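Local coordinates for type I site-specific restriction-modification system, R (Restriction) subunit (Vibrio vulnificus, PDB 3H1T), which is a fragment of a putative type I restriction enzyme motor subunit that probably couples ATP hydrolysis to DNA translocation and cleavage, at residues V581-E584 / D585-V589; H451-E454 / M455-A458. All coordinates share one frame; numbering follows the deposited sequence.

Contact 1 (V581-E584 / D585-V589); sequences VIDE and DGEEV
Asp-583 and Glu-587 run alongside each other with the same heading, their carboxylates turned 82° apart, across a tight beta hairpin of the 3:5 class, a type I turn from Asp-583 to Gly-586 followed by a G1 bulge. The bulge shows in the pairing: Asp-583 O accepts the N-H of Gly-586, while Asp-583 N donates almost straight to Glu-587 O at 2.8 Å. Gly-586 takes the left-handed backbone conformation of the bulge position.

The example illustrates how one carboxylate oxygen can brace a turn. Asp-583 holds CG between its backbone N and carbonyl carbon (chi1 67°), the crowded position, which turns the acid back over the turn. OD1 then takes two backbone donors from opposite faces of the carboxylate: Asp-585 N at 2.6 Å, an Asx turn, and Glu-587 N at 3.0 Å. Both come in well out of the plane, so the group is gripped between them and its rotation is probably restricted. OD2 runs along the flank of Glu-587, 3.5 Å from its CB. Asp-585 OD2 stands 4.2 Å from Asp-583 OD1, a like-charge repulsion that the two N-H donors probably offset.

On the side of the hairpin that faces helix 422-436, Ile-582 and Glu-588 form a non-hydrogen-bonded antiparallel pair. Ile-582 CG1 rests 3.8 Å from CG of Glu-588, CG2 lies over the CA of Gly-586, and both paired residues touch His-428 of that helix. Val-581 and Val-589 lie on the other side, and Val-589 N donates to Val-581 O. Val-589 CG1 leans toward Asp-583 CB, while Val-581 CG1 and Val-589 CG2 are 3.3 Å apart, tighter than ordinary van der Waals contact.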
ATOM      1  N   VAL A 581     -33.373   2.327   2.768  1.00 38.09           N
ATOM      2  CA  VAL A 581     -33.997   3.181   3.767  1.00 37.29           C
ATOM      3  C   VAL A 581     -34.428   2.289   4.917  1.00 37.67           C
ATOM      4  O   VAL A 581     -34.896   1.165   4.720  1.00 37.80           O
ATOM      5  CB  VAL A 581     -35.198   3.914   3.177  1.00 49.60           C
ATOM      6  CG1 VAL A 581     -35.944   4.665   4.273  1.00 50.40           C
ATOM      7  CG2 VAL A 581     -34.718   4.896   2.123  1.00 50.01           C
ATOM      8  N   ILE A 582     -34.279   2.777   6.131  1.00 39.47           N
ATOM      9  CA  ILE A 582     -34.604   1.949   7.274  1.00 40.38           C
ATOM     10  C   ILE A 582     -35.473   2.722   8.265  1.00 40.49           C
ATOM     11  O   ILE A 582     -35.309   3.939   8.393  1.00 40.23           O
ATOM     12  CB  ILE A 582     -33.239   1.472   7.871  1.00 45.02           C
ATOM     13  CG1 ILE A 582     -32.932   0.066   7.356  1.00 44.08           C
ATOM     14  CG2 ILE A 582     -33.191   1.659   9.353  1.00 44.63           C
ATOM     15  CD1 ILE A 582     -33.258  -1.037   8.320  1.00 47.26           C
ATOM     16  N   ASP A 583     -36.410   2.041   8.930  1.00 43.38           N
ATOM     17  CA  ASP A 583     -37.287   2.724   9.897  1.00 46.37           C
ATOM     18  C   ASP A 583     -36.635   2.825  11.267  1.00 46.65           C
ATOM     19  O   ASP A 583     -35.494   2.400  11.446  1.00 46.18           O
ATOM     20  CB  ASP A 583     -38.664   2.029  10.030  1.00 59.17           C
ATOM     21  CG  ASP A 583     -38.586   0.636  10.670  1.00 63.75           C
ATOM     22  OD1 ASP A 583     -37.603   0.340  11.385  1.00 66.28           O
ATOM     23  OD2 ASP A 583     -39.534  -0.166  10.476  1.00 65.39           O
ATOM     24  N   GLU A 584     -37.357   3.384  12.234  1.00 50.04           N
ATOM     25  CA  GLU A 584     -36.805   3.544  13.573  1.00 49.79           C
ATOM     26  C   GLU A 584     -36.506   2.256  14.322  1.00 48.31           C
ATOM     27  O   GLU A 584     -35.943   2.313  15.402  1.00 49.33           O
ATOM     28  CB  GLU A 584     -37.708   4.437  14.431  1.00 81.12           C
ATOM     29  CG  GLU A 584     -37.722   5.894  13.972  1.00 87.24           C
ATOM     30  CD  GLU A 584     -36.319   6.482  13.883  1.00 92.78           C
ATOM     31  OE1 GLU A 584     -35.691   6.670  14.947  1.00 93.82           O
ATOM     32  OE2 GLU A 584     -35.840   6.742  12.752  1.00 94.03           O
ATOM     33  N   ASP A 585     -36.865   1.103  13.764  1.00 43.73           N
ATOM     34  CA  ASP A 585     -36.579  -0.177  14.431  1.00 44.31           C
ATOM     35  C   ASP A 585     -35.478  -0.943  13.700  1.00 44.16           C
ATOM     36  O   ASP A 585     -35.101  -2.045  14.110  1.00 43.87           O
ATOM     37  CB  ASP A 585     -37.823  -1.074  14.492  1.00 55.80           C
ATOM     38  CG  ASP A 585     -38.903  -0.525  15.397  1.00 57.19           C
ATOM     39  OD1 ASP A 585     -38.701  -0.477  16.632  1.00 54.24           O
ATOM     40  OD2 ASP A 585     -39.967  -0.147  14.861  1.00 60.44           O
ATOM     41  N   GLY A 586     -34.989  -0.363  12.607  1.00 35.36           N
ATOM     42  CA  GLY A 586     -33.949  -1.008  11.835  1.00 35.64           C
ATOM     43  C   GLY A 586     -34.478  -2.018  10.828  1.00 36.50           C
ATOM     44  O   GLY A 586     -33.741  -2.910  10.392  1.00 33.54           O
ATOM     45  N   GLU A 587     -35.760  -1.908  10.476  1.00 47.71           N
ATOM     46  CA  GLU A 587     -36.359  -2.785   9.466  1.00 49.67           C
ATOM     47  C   GLU A 587     -36.327  -1.921   8.199  1.00 50.43           C
ATOM     48  O   GLU A 587     -36.615  -0.722   8.266  1.00 49.34           O
ATOM     49  CB  GLU A 587     -37.817  -3.130   9.817  1.00 74.52           C
ATOM     50  CG  GLU A 587     -38.028  -3.663  11.222  1.00 79.13           C
ATOM     51  CD  GLU A 587     -37.807  -5.166  11.335  1.00 83.00           C
ATOM     52  OE1 GLU A 587     -37.087  -5.724  10.482  1.00 85.37           O
ATOM     53  OE2 GLU A 587     -38.340  -5.792  12.284  1.00 82.78           O
ATOM     54  N   GLU A 588     -35.971  -2.500   7.058  1.00 52.56           N
ATOM     55  CA  GLU A 588     -35.941  -1.695   5.842  1.00 54.54           C
ATOM     56  C   GLU A 588     -37.372  -1.400   5.379  1.00 54.32           C
ATOM     57  O   GLU A 588     -38.295  -2.180   5.636  1.00 53.74           O
ATOM     58  CB  GLU A 588     -35.199  -2.397   4.696  1.00 70.39           C
ATOM     59  CG  GLU A 588     -33.778  -2.836   4.987  1.00 72.92           C
ATOM     60  CD  GLU A 588     -33.044  -3.321   3.730  1.00 76.80           C
ATOM     61  OE1 GLU A 588     -33.733  -3.731   2.762  1.00 77.61           O
ATOM     62  OE2 GLU A 588     -31.787  -3.300   3.706  1.00 75.78           O
ATOM     63  N   VAL A 589     -37.546  -0.286   4.677  1.00 68.16           N
ATOM     64  CA  VAL A 589     -38.854   0.091   4.175  1.00 69.71           C
ATOM     65  C   VAL A 589     -38.773   0.361   2.678  1.00 70.31           C
ATOM     66  O   VAL A 589     -37.695   0.671   2.160  1.00 69.01           O
ATOM     67  CB  VAL A 589     -39.373   1.331   4.920  1.00 53.93           C
ATOM     68  CG1 VAL A 589     -39.545   1.009   6.394  1.00 53.64           C
ATOM     69  CG2 VAL A 589     -38.404   2.478   4.756  1.00 52.26           C
TER

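Contact 2 (H451-E454 / M455-A458); sequences HADE and MRRA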
ATOM      1  N   HIS A 451     -20.555   4.800  23.313  1.00 33.03           N
ATOM      2  CA  HIS A 451     -21.356   4.305  22.188  1.00 31.06           C
ATOM      3  C   HIS A 451     -20.972   2.859  21.850  1.00 28.47           C
ATOM      4  O   HIS A 451     -21.831   2.013  21.575  1.00 27.88           O
ATOM      5  CB  HIS A 451     -21.132   5.193  20.952  1.00 33.63           C
ATOM      6  CG  HIS A 451     -22.098   4.941  19.836  1.00 34.61           C
ATOM      7  ND1 HIS A 451     -21.823   5.272  18.527  1.00 35.40           N
ATOM      8  CD2 HIS A 451     -23.347   4.417  19.835  1.00 35.91           C
ATOM      9  CE1 HIS A 451     -22.860   4.967  17.769  1.00 36.05           C
ATOM     10  NE2 HIS A 451     -23.799   4.446  18.538  1.00 37.35           N
ATOM     11  N   ALA A 452     -19.668   2.588  21.850  1.00 25.26           N
ATOM     12  CA  ALA A 452     -19.136   1.259  21.551  1.00 24.92           C
ATOM     13  C   ALA A 452     -19.653   0.206  22.529  1.00 25.40           C
ATOM     14  O   ALA A 452     -19.944  -0.921  22.126  1.00 24.59           O
ATOM     15  CB  ALA A 452     -17.610   1.291  21.576  1.00 24.16           C
ATOM     16  N   ASP A 453     -19.771   0.573  23.807  1.00 22.56           N
ATOM     17  CA  ASP A 453     -20.266  -0.353  24.833  1.00 23.53           C
ATOM     18  C   ASP A 453     -21.755  -0.633  24.694  1.00 24.03           C
ATOM     19  O   ASP A 453     -22.207  -1.737  24.949  1.00 25.80           O
ATOM     20  CB  ASP A 453     -20.002   0.198  26.238  1.00 48.82           C
ATOM     21  CG  ASP A 453     -20.573  -0.701  27.345  1.00 53.81           C
ATOM     22  OD1 ASP A 453     -20.021  -1.804  27.605  1.00 56.85           O
ATOM     23  OD2 ASP A 453     -21.591  -0.295  27.950  1.00 58.24           O
ATOM     24  N   GLU A 454     -22.521   0.374  24.304  1.00 27.91           N
ATOM     25  CA  GLU A 454     -23.951   0.189  24.142  1.00 29.94           C
ATOM     26  C   GLU A 454     -24.183  -0.627  22.886  1.00 29.70           C
ATOM     27  O   GLU A 454     -25.082  -1.465  22.844  1.00 28.96           O
ATOM     28  CB  GLU A 454     -24.643   1.551  24.059  1.00 63.48           C
ATOM     29  CG  GLU A 454     -24.102   2.527  25.098  1.00 70.47           C
ATOM     30  CD  GLU A 454     -25.085   3.623  25.485  1.00 77.85           C
ATOM     31  OE1 GLU A 454     -25.408   4.476  24.630  1.00 79.15           O
ATOM     32  OE2 GLU A 454     -25.535   3.627  26.655  1.00 79.52           O
HETATM   33  N   MSE A 455     -23.352  -0.391  21.871  1.00 33.10           N
HETATM   34  CA  MSE A 455     -23.446  -1.119  20.600  1.00 32.14           C
HETATM   35  C   MSE A 455     -23.135  -2.591  20.856  1.00 28.31           C
HETATM   36  O   MSE A 455     -23.827  -3.481  20.368  1.00 30.14           O
HETATM   37  CB  MSE A 455     -22.458  -0.539  19.571  1.00 40.06           C
HETATM   38  CG  MSE A 455     -22.451  -1.272  18.227  1.00 45.71           C
HETATM   39 SE   MSE A 455     -24.099  -1.133  17.193  1.00 55.84          SE
HETATM   40  CE  MSE A 455     -23.918   0.695  16.627  1.00 50.03           C
ATOM     41  N   ARG A 456     -22.093  -2.839  21.642  1.00 23.36           N
ATOM     42  CA  ARG A 456     -21.686  -4.196  21.984  1.00 24.11           C
ATOM     43  C   ARG A 456     -22.793  -4.955  22.707  1.00 24.63           C
ATOM     44  O   ARG A 456     -23.101  -6.086  22.344  1.00 24.40           O
ATOM     45  CB  ARG A 456     -20.436  -4.190  22.876  1.00 28.45           C
ATOM     46  CG  ARG A 456     -20.089  -5.571  23.438  1.00 28.58           C
ATOM     47  CD  ARG A 456     -19.081  -5.509  24.588  1.00 27.15           C
ATOM     48  NE  ARG A 456     -19.633  -4.884  25.785  1.00 30.80           N
ATOM     49  CZ  ARG A 456     -20.444  -5.490  26.650  1.00 34.30           C
ATOM     50  NH1 ARG A 456     -20.811  -6.754  26.462  1.00 32.68           N
ATOM     51  NH2 ARG A 456     -20.899  -4.824  27.708  1.00 33.67           N
ATOM     52  N   ARG A 457     -23.385  -4.323  23.722  1.00 29.38           N
ATOM     53  CA  ARG A 457     -24.448  -4.948  24.506  1.00 28.50           C
ATOM     54  C   ARG A 457     -25.660  -5.255  23.654  1.00 29.26           C
ATOM     55  O   ARG A 457     -26.230  -6.344  23.744  1.00 29.46           O
ATOM     56  CB  ARG A 457     -24.874  -4.048  25.664  1.00 31.80           C
ATOM     57  CG  ARG A 457     -25.990  -4.640  26.530  1.00 35.87           C
ATOM     58  CD  ARG A 457     -26.330  -3.764  27.735  1.00 35.33           C
ATOM     59  NE  ARG A 457     -25.137  -3.409  28.498  1.00 39.65           N
ATOM     60  CZ  ARG A 457     -24.506  -2.242  28.386  1.00 38.03           C
ATOM     61  NH1 ARG A 457     -24.960  -1.322  27.548  1.00 36.82           N
ATOM     62  NH2 ARG A 457     -23.418  -1.998  29.101  1.00 36.13           N
ATOM     63  N   ALA A 458     -26.060  -4.293  22.826  1.00 25.52           N
ATOM     64  CA  ALA A 458     -27.213  -4.498  21.963  1.00 25.32           C
ATOM     65  C   ALA A 458     -26.983  -5.672  21.026  1.00 25.87           C
ATOM     66  O   ALA A 458     -27.775  -6.604  20.963  1.00 27.88           O
ATOM     67  CB  ALA A 458     -27.485  -3.249  21.159  1.00 30.49           C
TER
HETATM   68  O   HOH W   1     -17.632  -2.962  27.187  1.00 45.53           O
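Asp-453 sets CG trans to its backbone N (chi1 177°), and Arg-456 and Arg-457 do the same before each bends at chi3; in this way one acid and two guanidinium groups converge on the surface of helix 449-462. The arrangement exemplifies paired i to i+3 and i to i+4 salt bridges sharing a single carboxylate, with one oxygen for each arginine.

Asp-453 OD1 meets NH2 of Arg-456 at 3.1 Å along a nearly straight bond. The oxygen lies at the edge of that guanidinium, in its plane, although the two flat groups are turned 47° against each other. OD2 goes to NH2 of Arg-457 at 2.8 Å, a more bent bond with the oxygen tilted out of the guanidinium plane and the groups 71° apart. Each oxygen is met on its syn side, but from out of the carboxylate plane. A water donates to OD1 at 2.7 Å and accepts a weak bond from NE of Arg-456, adding a second link between this pair. Asp-453 O lies over one face of the Arg-457 guanidinium and also accepts the backbone N of Arg-457, part of the regular i to i+4 ladder that continues from Glu-454 O to Ala-458 N.

The other flank of the helix is buried. There His-451 and Met-455, built as selenomethionine, both touch Cys-446 on strand 441-446, and the CE methyl of Met-455 comes within 4.2 Å of NE2 of His-451. The imidazole is held by Val-447 N at ND1, and NE2 has a weak hydrogen bond with Thr-422 OG1.

Two cationic partners should favour the ionised form of Asp-453, and dividing its oxygens between them ties successive residues of the helix to one anion while partly balancing the local positive charge.

Contact 2 comes first along the chain, in helix 449-462, and contact 1 closes the modelled C-terminal end as a hairpin. Both belong to the second RecA-like motor domain, built on the eight-stranded sheet that runs from 474-476 to 588-589. They lie toward opposite sides of the strand order: helix 449-462 packs on strands 441-446, 474-476 and 502-505, while the hairpin forms the far edge, beside strand 374-381. Their centres are still just 19 Å apart, with about 10 Å between nearest atoms. Helix 422-436 receives side chains from both, so they appear as peripheral parts of one domain joined through it, with no sign in this geometry of a catalytic role.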